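Local coordinates for protein response regulator aspartate phosphatase F (Bacillus subtilis, PDB 4I9E) that inhibits genetic competence development by binding the DNA-binding domain of the transcription factor ComA and blocking its access to target promoters, at residues A[17-22]-A[53-58]; A[182-187]-A[212-217]. All coordinates share one frame; numbering follows the deposited sequence.

Interaction 1 and interaction 2 are both buried contacts between helices, set about 33 Å apart between centres and without touching, in two different parts of the protein. Interaction 1 joins the first and third helices of the N-terminal three-helix bundle, running nearly parallel; interaction 2 joins the antiparallel helix pair of a predicted TPR, 180-196 with 200-216. Each turns on a methionine laid across the gap. In 17-22 with 53-58 that methionine meets aromatic rings, and the axes lie wider apart, consistent with the larger side chains. In 182-187 with 212-217 it meets mostly leucines, the helices come closer, less surface is buried, and a residue of the second subunit packs against His187.

Interaction 1 of 2, residues A[17-22]-A[53-58]; sequences NEWYMY and LYYSLM
Helices 10-25 and 50-69 run almost parallel here, their short segments at 11° to each other and 10.9 Å apart between axes, with Tyr20 and Met58 the nearest pair of alpha carbons at 6.9 Å. That wide spacing is filled by long side chains, and Met58 is the one with the most surface buried. Bent at both chi2 and chi3, it curls its methyl over one face of the Trp19 indole. Met58 CE lies 3.6 Å from the centroid of the Trp19 five-membered ring, only 14° off the ring normal, a CH-pi contact. The same methyl sits against the backbone of helix 10-25, with Met58 CE 3.4 Å from Tyr20 N, while the sulfur turns to the neighbouring ring: Met58 SD is 3.4 Å from Tyr20 CD1, an oblique Met-aromatic approach. Met58 thus wedges between two consecutive aromatic residues. The two helices are the first and third of the small N-terminal three-helix bundle, which with the linker forms the ComA-binding surface; helix 28-42 completes it, and Arg35 of that helix touches Trp19. Trp19 reaches helix 50-69 because its CG lies opposite the backbone N across the CA-CB bond, and Trp19 CZ3 comes 3.3 Å from Tyr55 CE1. The two rings meet obliquely, planes at 42°. Tyr55 OH is hydrogen-bonded to the backbone oxygen of Arg35, so the phenol also ties helix 50-69 to helix 28-42. The end of Tyr54 comes close to Asn17, and its ring meets those of Tyr104 and Phe108 on helix 95-115.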
loop_
_atom_site.group_PDB
_atom_site.type_symbol
_atom_site.label_atom_id
_atom_site.label_comp_id
_atom_site.label_asym_id
_atom_site.label_seq_id
_atom_site.Cartn_x
_atom_site.Cartn_y
_atom_site.Cartn_z
ATOM N N ASN A 17 -10.216 23.281 12.044
ATOM C CA ASN A 17 -9.198 22.795 13.009
ATOM C C ASN A 17 -8.430 23.911 13.642
ATOM O O ASN A 17 -8.148 23.870 14.845
ATOM C CB ASN A 17 -8.189 21.834 12.383
ATOM C CG ASN A 17 -8.828 20.515 11.809
ATOM O OD1 ASN A 17 -8.119 19.757 11.150
ATOM N ND2 ASN A 17 -10.125 20.254 12.052
ATOM N N GLU A 18 -8.064 24.918 12.826
ATOM C CA GLU A 18 -7.378 26.070 13.362
ATOM C C GLU A 18 -8.247 26.883 14.330
ATOM O O GLU A 18 -7.782 27.261 15.414
ATOM C CB GLU A 18 -6.605 26.859 12.285
ATOM C CG GLU A 18 -7.367 27.823 11.499
ATOM C CD GLU A 18 -6.497 28.543 10.420
ATOM O OE1 GLU A 18 -6.161 27.932 9.354
ATOM O OE2 GLU A 18 -6.158 29.737 10.688
ATOM N N TRP A 19 -9.515 27.073 13.964
ATOM C CA TRP A 19 -10.537 27.681 14.822
ATOM C C TRP A 19 -10.576 26.969 16.175
ATOM O O TRP A 19 -10.523 27.627 17.237
ATOM C CB TRP A 19 -11.908 27.630 14.091
ATOM C CG TRP A 19 -13.102 28.141 14.846
ATOM C CD1 TRP A 19 -13.084 28.997 15.902
ATOM C CD2 TRP A 19 -14.492 27.911 14.545
ATOM N NE1 TRP A 19 -14.347 29.271 16.326
ATOM C CE2 TRP A 19 -15.246 28.610 15.516
ATOM C CE3 TRP A 19 -15.176 27.131 13.594
ATOM C CZ2 TRP A 19 -16.678 28.568 15.561
ATOM C CZ3 TRP A 19 -16.597 27.108 13.632
ATOM C CH2 TRP A 19 -17.314 27.816 14.623
ATOM N N TYR A 20 -10.640 25.631 16.152
ATOM C CA TYR A 20 -10.535 24.835 17.370
ATOM C C TYR A 20 -9.299 25.087 18.188
ATOM O O TYR A 20 -9.371 25.145 19.422
ATOM C CB TYR A 20 -10.611 23.357 17.052
ATOM C CG TYR A 20 -10.855 22.482 18.284
ATOM C CD1 TYR A 20 -11.604 22.951 19.371
ATOM C CD2 TYR A 20 -10.353 21.161 18.348
ATOM C CE1 TYR A 20 -11.846 22.123 20.481
ATOM C CE2 TYR A 20 -10.564 20.356 19.442
ATOM C CZ TYR A 20 -11.311 20.829 20.507
ATOM O OH TYR A 20 -11.544 20.017 21.589
ATOM N N MET A 21 -8.143 25.198 17.521
ATOM C CA MET A 21 -6.915 25.563 18.196
ATOM C C MET A 21 -7.038 26.942 18.875
ATOM O O MET A 21 -6.552 27.132 19.970
ATOM C CB MET A 21 -5.733 25.544 17.236
ATOM C CG MET A 21 -5.329 24.158 16.737
ATOM S SD MET A 21 -5.291 22.885 18.049
ATOM C CE MET A 21 -3.760 23.308 18.876
ATOM N N TYR A 22 -7.714 27.902 18.247
ATOM C CA TYR A 22 -7.857 29.198 18.845
ATOM C C TYR A 22 -8.840 29.158 19.986
ATOM O O TYR A 22 -8.732 29.928 20.917
ATOM C CB TYR A 22 -8.332 30.194 17.805
ATOM C CG TYR A 22 -7.388 30.341 16.638
ATOM C CD1 TYR A 22 -6.086 29.872 16.728
ATOM C CD2 TYR A 22 -7.789 30.964 15.451
ATOM C CE1 TYR A 22 -5.196 29.973 15.657
ATOM C CE2 TYR A 22 -6.899 31.081 14.386
ATOM C CZ TYR A 22 -5.583 30.599 14.518
ATOM O OH TYR A 22 -4.643 30.688 13.475
ATOM N N LEU A 53 -21.467 19.175 9.608
ATOM C CA LEU A 53 -21.556 18.519 10.901
ATOM C C LEU A 53 -20.442 19.001 11.794
ATOM O O LEU A 53 -20.645 19.240 12.943
ATOM C CB LEU A 53 -21.439 16.987 10.702
ATOM C CG LEU A 53 -22.598 15.953 10.558
ATOM C CD1 LEU A 53 -23.993 16.535 10.327
ATOM C CD2 LEU A 53 -22.246 14.852 9.487
ATOM N N TYR A 54 -19.243 19.102 11.275
ATOM C CA TYR A 54 -18.115 19.598 12.025
ATOM C C TYR A 54 -18.262 21.076 12.492
ATOM O O TYR A 54 -18.003 21.392 13.647
ATOM C CB TYR A 54 -16.868 19.441 11.189
ATOM C CG TYR A 54 -15.573 19.624 11.943
ATOM C CD1 TYR A 54 -15.500 19.447 13.337
ATOM C CD2 TYR A 54 -14.399 19.974 11.248
ATOM C CE1 TYR A 54 -14.246 19.623 14.035
ATOM C CE2 TYR A 54 -13.178 20.148 11.930
ATOM C CZ TYR A 54 -13.125 19.971 13.323
ATOM O OH TYR A 54 -11.930 20.123 13.956
ATOM N N TYR A 55 -18.730 21.927 11.590
ATOM C CA TYR A 55 -18.946 23.314 11.848
ATOM C C TYR A 55 -19.914 23.490 12.986
ATOM O O TYR A 55 -19.671 24.351 13.846
ATOM C CB TYR A 55 -19.470 24.083 10.597
ATOM C CG TYR A 55 -19.590 25.556 10.895
ATOM C CD1 TYR A 55 -18.481 26.399 10.752
ATOM C CD2 TYR A 55 -20.768 26.114 11.377
ATOM C CE1 TYR A 55 -18.538 27.728 11.080
ATOM C CE2 TYR A 55 -20.821 27.478 11.684
ATOM C CZ TYR A 55 -19.692 28.249 11.537
ATOM O OH TYR A 55 -19.685 29.578 11.847
ATOM N N SER A 56 -21.011 22.742 12.976
ATOM C CA SER A 56 -22.029 22.838 14.028
ATOM C C SER A 56 -21.461 22.545 15.376
ATOM O O SER A 56 -21.788 23.240 16.362
ATOM C CB SER A 56 -23.140 21.790 13.850
ATOM O OG SER A 56 -24.067 22.319 12.985
ATOM N N LEU A 57 -20.701 21.456 15.432
ATOM C CA LEU A 57 -20.075 21.061 16.676
ATOM C C LEU A 57 -19.135 22.130 17.195
ATOM O O LEU A 57 -19.199 22.420 18.404
ATOM C CB LEU A 57 -19.361 19.711 16.529
ATOM C CG LEU A 57 -20.360 18.560 16.209
ATOM C CD1 LEU A 57 -19.640 17.387 15.713
ATOM C CD2 LEU A 57 -21.195 18.190 17.465
ATOM N N MET A 58 -18.290 22.732 16.314
ATOM C CA MET A 58 -17.322 23.774 16.719
ATOM C C MET A 58 -18.027 25.043 17.085
ATOM O O MET A 58 -17.539 25.801 17.910
ATOM C CB MET A 58 -16.314 24.130 15.621
ATOM C CG MET A 58 -15.065 23.388 15.691
ATOM S SD MET A 58 -14.180 23.620 17.202
ATOM C CE MET A 58 -13.929 25.309 16.884
#

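Interaction 2 of 2, residues A[182-187]-A[212-217]; sequences RLLQCH and SMAEAE
Met213 and Leu184, the two residues with the most surface buried here, meet where the two segments come closest, their alpha carbons being the nearest pair and their beta carbons 3.7 Å apart. The segments are antiparallel, crossing at -157° with axes 9.6 Å apart. Met213 reaches across from helix 200-216 with CG anti to its carbonyl carbon, and a bend at chi3 (84°) turns the terminal methyl onto Leu183, where Met213 CE lies 3.6 Å from Leu183 CD2. The sulfur touches two residues of the other helix: Met213 SD is 3.8 Å from Leu184 CB and 3.9 Å from His187 ND1, the latter an oblique approach to the imidazole. Leu184 answers in the other direction. One methyl branch slips along the backbone of helix 200-216, with Leu184 CD2 3.6 Å from Ala214 N and 4.1 Å from Ala214 CB; the small Ala214 side chain probably leaves room for it. This is the helix-turn-helix pairing of a TPR: the segments come from the two helices of a predicted repeat, 184-217, although Leu183 falls at the end of the predicted repeat before it. Neighbouring helices extend the packing, as Leu183 also touches Tyr170 and Tyr173 on helix 159-175, and Ala214 touches Leu222 and Met223 on helix 220-236. His187 further meets the ring of His206 and packs against Glu382 of the second subunit. Replacing Met213 by an alanine is likely to leave Leu183 without the methyl packed on it and His187 without the sulfur beside its ring. Apart from the Met213 sulfur set against the His187 imidazole, the side chains join through apolar carbons, so the pairing relies on fit of shape rather than on directed polar bonds.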
loop_
_atom_site.group_PDB
_atom_site.type_symbol
_atom_site.label_atom_id
_atom_site.label_comp_id
_atom_site.label_asym_id
_atom_site.label_seq_id
_atom_site.Cartn_x
_atom_site.Cartn_y
_atom_site.Cartn_z
ATOM N N ARG A 182 -23.934 5.123 -2.625
ATOM C CA ARG A 182 -22.665 4.860 -1.927
ATOM C C ARG A 182 -22.201 3.429 -2.206
ATOM O O ARG A 182 -20.999 3.207 -2.440
ATOM C CB ARG A 182 -22.751 5.107 -0.431
ATOM C CG ARG A 182 -22.512 6.533 -0.044
ATOM C CD ARG A 182 -21.099 6.995 -0.352
ATOM N NE ARG A 182 -20.747 8.184 0.377
ATOM C CZ ARG A 182 -20.200 9.289 -0.137
ATOM N NH1 ARG A 182 -19.903 9.391 -1.429
ATOM N NH2 ARG A 182 -19.901 10.319 0.687
ATOM N N LEU A 183 -23.160 2.497 -2.219
ATOM C CA LEU A 183 -22.892 1.125 -2.568
ATOM C C LEU A 183 -22.284 0.940 -3.950
ATOM O O LEU A 183 -21.300 0.210 -4.103
ATOM C CB LEU A 183 -24.150 0.268 -2.456
ATOM C CG LEU A 183 -23.885 -1.187 -2.021
ATOM C CD1 LEU A 183 -23.597 -1.373 -0.500
ATOM C CD2 LEU A 183 -25.011 -2.115 -2.469
ATOM N N LEU A 184 -22.835 1.609 -4.952
ATOM C CA LEU A 184 -22.272 1.529 -6.308
ATOM C C LEU A 184 -20.904 2.165 -6.389
ATOM O O LEU A 184 -20.053 1.703 -7.171
ATOM C CB LEU A 184 -23.205 2.130 -7.350
ATOM C CG LEU A 184 -23.336 3.603 -7.682
ATOM C CD1 LEU A 184 -22.326 3.984 -8.736
ATOM C CD2 LEU A 184 -24.769 3.854 -8.209
ATOM N N GLN A 185 -20.702 3.223 -5.575
ATOM C CA GLN A 185 -19.413 3.843 -5.418
ATOM C C GLN A 185 -18.393 2.887 -4.790
ATOM O O GLN A 185 -17.251 2.844 -5.213
ATOM C CB GLN A 185 -19.550 5.147 -4.629
ATOM C CG GLN A 185 -20.389 6.166 -5.368
ATOM C CD GLN A 185 -20.524 7.482 -4.663
ATOM O OE1 GLN A 185 -21.052 7.578 -3.549
ATOM N NE2 GLN A 185 -20.047 8.518 -5.311
ATOM N N CYS A 186 -18.821 2.071 -3.836
ATOM C CA CYS A 186 -17.961 1.010 -3.315
ATOM C C CYS A 186 -17.529 0.051 -4.420
ATOM O O CYS A 186 -16.373 -0.332 -4.468
ATOM C CB CYS A 186 -18.602 0.270 -2.141
ATOM S SG CYS A 186 -18.854 1.300 -0.687
ATOM N N HIS A 187 -18.463 -0.317 -5.295
ATOM C CA HIS A 187 -18.166 -1.033 -6.528
ATOM C C HIS A 187 -17.128 -0.391 -7.400
ATOM O O HIS A 187 -16.273 -1.079 -7.836
ATOM C CB HIS A 187 -19.426 -1.454 -7.315
ATOM C CG HIS A 187 -20.077 -2.698 -6.766
ATOM N ND1 HIS A 187 -21.296 -2.683 -6.114
ATOM C CD2 HIS A 187 -19.668 -3.991 -6.753
ATOM C CE1 HIS A 187 -21.608 -3.909 -5.721
ATOM N NE2 HIS A 187 -20.641 -4.726 -6.105
ATOM N N SER A 212 -24.992 -0.458 -13.937
ATOM C CA SER A 212 -26.373 -0.915 -13.734
ATOM C C SER A 212 -27.039 -0.146 -12.626
ATOM O O SER A 212 -28.125 0.378 -12.841
ATOM C CB SER A 212 -26.416 -2.389 -13.342
ATOM O OG SER A 212 -26.170 -3.186 -14.438
ATOM N N MET A 213 -26.381 -0.097 -11.456
ATOM C CA MET A 213 -26.866 0.659 -10.280
ATOM C C MET A 213 -26.979 2.164 -10.548
ATOM O O MET A 213 -27.901 2.797 -10.053
ATOM C CB MET A 213 -26.025 0.417 -9.011
ATOM C CG MET A 213 -25.994 -1.001 -8.514
ATOM S SD MET A 213 -24.848 -1.330 -7.131
ATOM C CE MET A 213 -25.809 -0.848 -5.709
ATOM N N ALA A 214 -26.071 2.741 -11.326
ATOM C CA ALA A 214 -26.173 4.160 -11.635
ATOM C C ALA A 214 -27.350 4.455 -12.562
ATOM O O ALA A 214 -27.988 5.496 -12.446
ATOM C CB ALA A 214 -24.829 4.759 -12.171
ATOM N N GLU A 215 -27.641 3.534 -13.472
ATOM C CA GLU A 215 -28.765 3.661 -14.396
ATOM C C GLU A 215 -30.099 3.636 -13.634
ATOM O O GLU A 215 -30.946 4.536 -13.800
ATOM C CB GLU A 215 -28.712 2.570 -15.466
ATOM C CG GLU A 215 -29.435 2.964 -16.741
ATOM C CD GLU A 215 -29.457 1.853 -17.763
ATOM O OE1 GLU A 215 -29.898 0.733 -17.419
ATOM O OE2 GLU A 215 -29.020 2.088 -18.909
ATOM N N ALA A 216 -30.257 2.617 -12.781
ATOM C CA ALA A 216 -31.419 2.507 -11.872
ATOM C C ALA A 216 -31.593 3.766 -10.975
ATOM O O ALA A 216 -32.712 4.204 -10.735
ATOM C CB ALA A 216 -31.352 1.207 -11.034
ATOM N N GLU A 217 -30.495 4.354 -10.516
ATOM C CA GLU A 217 -30.566 5.585 -9.740
ATOM C C GLU A 217 -30.675 6.855 -10.590
ATOM O O GLU A 217 -30.852 7.937 -10.044
ATOM C CB GLU A 217 -29.367 5.723 -8.774
ATOM C CG GLU A 217 -29.207 4.598 -7.750
ATOM C CD GLU A 217 -30.469 4.281 -6.940
ATOM O OE1 GLU A 217 -31.108 5.234 -6.447
ATOM O OE2 GLU A 217 -30.794 3.083 -6.782
#